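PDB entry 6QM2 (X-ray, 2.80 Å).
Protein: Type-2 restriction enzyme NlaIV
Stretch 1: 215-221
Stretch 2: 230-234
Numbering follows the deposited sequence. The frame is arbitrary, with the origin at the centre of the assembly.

Stretch 1 215-221: WKRKFEE
Stretch 2 230-234: SISIP

A single carboxylate oxygen, OE2 of Glu220, organises this contact: it takes a hydrogen bond from the backbone N of Ile233 (3.1 Å, N-H...O angle 176°) and, at 3.0 Å, one from NZ of Lys216 that is also a salt bridge. The principle is general: a helix can hold an irregular segment by offering side-chain charge to the backbone groups that such a segment leaves unpaired.

Residues 215-221 are helical, with Phe219 N to Trp215 O, Glu220 N to Lys216 O and Glu221 N to Arg217 O each 3.0 Å. Residues 230-234 are extended (phi/psi -135/138 at Ile231, -108/110 at Ser232, -89/115 at Ile233) but form no regular strand. They run against the helix direction, with CA of Glu220 6.1 Å from CA of Ile231 and CA of Lys216 7.5 Å from CA of Ile233.

One turn apart, the CA-to-CB bonds of Lys216 (chi t, t, t, p) and Glu220 (m, t, chi3 -22°) point sideways relative to the second stretch, yet the side-chain ends converge on Ile233. Lys216 NZ donates to Ile233 O at 2.7 Å, so the pair engages both the NH and the carbonyl of one residue. Glu220 OE2 also lies 3.1 Å from Ile231 O; both are acceptors, so this is a close approach and not a hydrogen bond. Water 1 adds a bridge, donating to Glu220 O (2.9 Å) and accepting from Ile231 N (3.0 Å).

Beside this polar cluster lies buried hydrocarbon. Phe219 (chi1 t, chi2 82°) points toward the second stretch; its CE2 meets Ile233 CD1 at 3.9 Å and Ile231 CG2 at 4.1 Å, both oblique to the ring. Ile233 (m, m) points toward the helix and Ile231 (t, t) sideways, their branched chains suiting an apolar setting. Between them Ser232 points away, its small polar side chain exposed. The stretches bury 281 Å² together.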

# COMPACT_ATOMS: atom_id res chain seq x y z
N TRP A 215 -16.84 -11.98 34.09
CA TRP A 215 -17.08 -12.07 32.63
C TRP A 215 -18.21 -13.00 32.19
O TRP A 215 -19.03 -12.62 31.34
CB TRP A 215 -15.79 -12.46 31.88
CG TRP A 215 -15.77 -12.00 30.45
CD1 TRP A 215 -15.20 -10.86 29.97
CD2 TRP A 215 -16.36 -12.66 29.33
NE1 TRP A 215 -15.40 -10.76 28.61
CE2 TRP A 215 -16.12 -11.85 28.19
CE3 TRP A 215 -17.08 -13.85 29.16
CZ2 TRP A 215 -16.56 -12.20 26.91
CZ3 TRP A 215 -17.53 -14.20 27.89
CH2 TRP A 215 -17.26 -13.37 26.77
N LYS A 216 -18.25 -14.22 32.73
CA LYS A 216 -19.25 -15.23 32.33
C LYS A 216 -20.67 -14.77 32.64
O LYS A 216 -21.54 -14.81 31.77
CB LYS A 216 -18.97 -16.56 33.04
CG LYS A 216 -19.85 -17.73 32.61
CD LYS A 216 -19.67 -18.93 33.53
CE LYS A 216 -20.89 -19.83 33.56
NZ LYS A 216 -21.24 -20.37 32.22
N ARG A 217 -20.89 -14.36 33.89
CA ARG A 217 -22.20 -13.88 34.35
C ARG A 217 -22.62 -12.65 33.55
O ARG A 217 -23.70 -12.62 32.97
CB ARG A 217 -22.16 -13.58 35.86
CG ARG A 217 -23.52 -13.31 36.51
CD ARG A 217 -23.40 -12.92 37.98
NE ARG A 217 -22.55 -11.74 38.19
CZ ARG A 217 -22.91 -10.47 38.00
NH1 ARG A 217 -24.14 -10.14 37.60
NH2 ARG A 217 -22.03 -9.49 38.22
N LYS A 218 -21.74 -11.65 33.50
CA LYS A 218 -22.00 -10.41 32.75
C LYS A 218 -22.38 -10.66 31.29
O LYS A 218 -23.25 -9.96 30.76
CB LYS A 218 -20.80 -9.46 32.81
CG LYS A 218 -20.54 -8.87 34.19
CD LYS A 218 -19.62 -7.66 34.14
CE LYS A 218 -20.32 -6.44 33.55
NZ LYS A 218 -19.63 -5.18 33.93
N PHE A 219 -21.74 -11.64 30.66
CA PHE A 219 -22.07 -12.00 29.28
C PHE A 219 -23.43 -12.69 29.17
O PHE A 219 -24.21 -12.37 28.27
CB PHE A 219 -21.00 -12.90 28.65
CG PHE A 219 -21.35 -13.35 27.27
CD1 PHE A 219 -21.13 -12.52 26.18
CD2 PHE A 219 -21.99 -14.57 27.06
CE1 PHE A 219 -21.49 -12.91 24.90
CE2 PHE A 219 -22.36 -14.97 25.78
CZ PHE A 219 -22.11 -14.14 24.70
N GLU A 220 -23.69 -13.66 30.05
CA GLU A 220 -24.93 -14.44 29.99
C GLU A 220 -26.18 -13.59 30.26
O GLU A 220 -27.23 -13.82 29.65
CB GLU A 220 -24.88 -15.65 30.94
CG GLU A 220 -24.00 -16.78 30.42
CD GLU A 220 -23.96 -18.00 31.33
OE1 GLU A 220 -24.25 -17.87 32.54
OE2 GLU A 220 -23.61 -19.10 30.84
N GLU A 221 -26.06 -12.61 31.16
CA GLU A 221 -27.13 -11.63 31.40
C GLU A 221 -27.35 -10.71 30.20
O GLU A 221 -28.50 -10.43 29.83
CB GLU A 221 -26.83 -10.78 32.64
CG GLU A 221 -26.97 -11.56 33.94
CD GLU A 221 -26.49 -10.79 35.16
OE1 GLU A 221 -26.41 -11.41 36.24
OE2 GLU A 221 -26.20 -9.58 35.04
N SER A 230 -31.89 -17.46 27.51
CA SER A 230 -30.66 -17.78 28.23
C SER A 230 -29.68 -18.51 27.30
O SER A 230 -30.09 -19.14 26.32
CB SER A 230 -30.93 -18.61 29.49
OG SER A 230 -31.21 -19.97 29.19
N ILE A 231 -28.40 -18.40 27.62
CA ILE A 231 -27.35 -19.15 26.94
C ILE A 231 -26.40 -19.71 28.00
O ILE A 231 -26.07 -19.03 28.97
CB ILE A 231 -26.60 -18.29 25.89
CG1 ILE A 231 -25.77 -19.18 24.95
CG2 ILE A 231 -25.73 -17.22 26.54
CD1 ILE A 231 -25.15 -18.43 23.79
N SER A 232 -25.99 -20.97 27.81
CA SER A 232 -25.08 -21.64 28.73
C SER A 232 -23.70 -21.79 28.08
O SER A 232 -23.53 -22.54 27.11
CB SER A 232 -25.65 -23.01 29.14
OG SER A 232 -25.06 -23.45 30.35
N ILE A 233 -22.74 -21.03 28.60
CA ILE A 233 -21.35 -21.07 28.14
C ILE A 233 -20.63 -22.15 28.94
O ILE A 233 -20.48 -22.01 30.16
CB ILE A 233 -20.64 -19.71 28.34
CG1 ILE A 233 -21.41 -18.58 27.64
CG2 ILE A 233 -19.19 -19.77 27.87
CD1 ILE A 233 -21.67 -18.80 26.16
N PRO A 234 -20.17 -23.23 28.28
CA PRO A 234 -19.44 -24.26 29.04
C PRO A 234 -18.09 -23.76 29.55
O PRO A 234 -17.55 -22.79 29.01
CB PRO A 234 -19.25 -25.39 28.02
CG PRO A 234 -19.32 -24.72 26.69
CD PRO A 234 -20.26 -23.57 26.85
O HOH W 1 -28.16 -16.52 29.96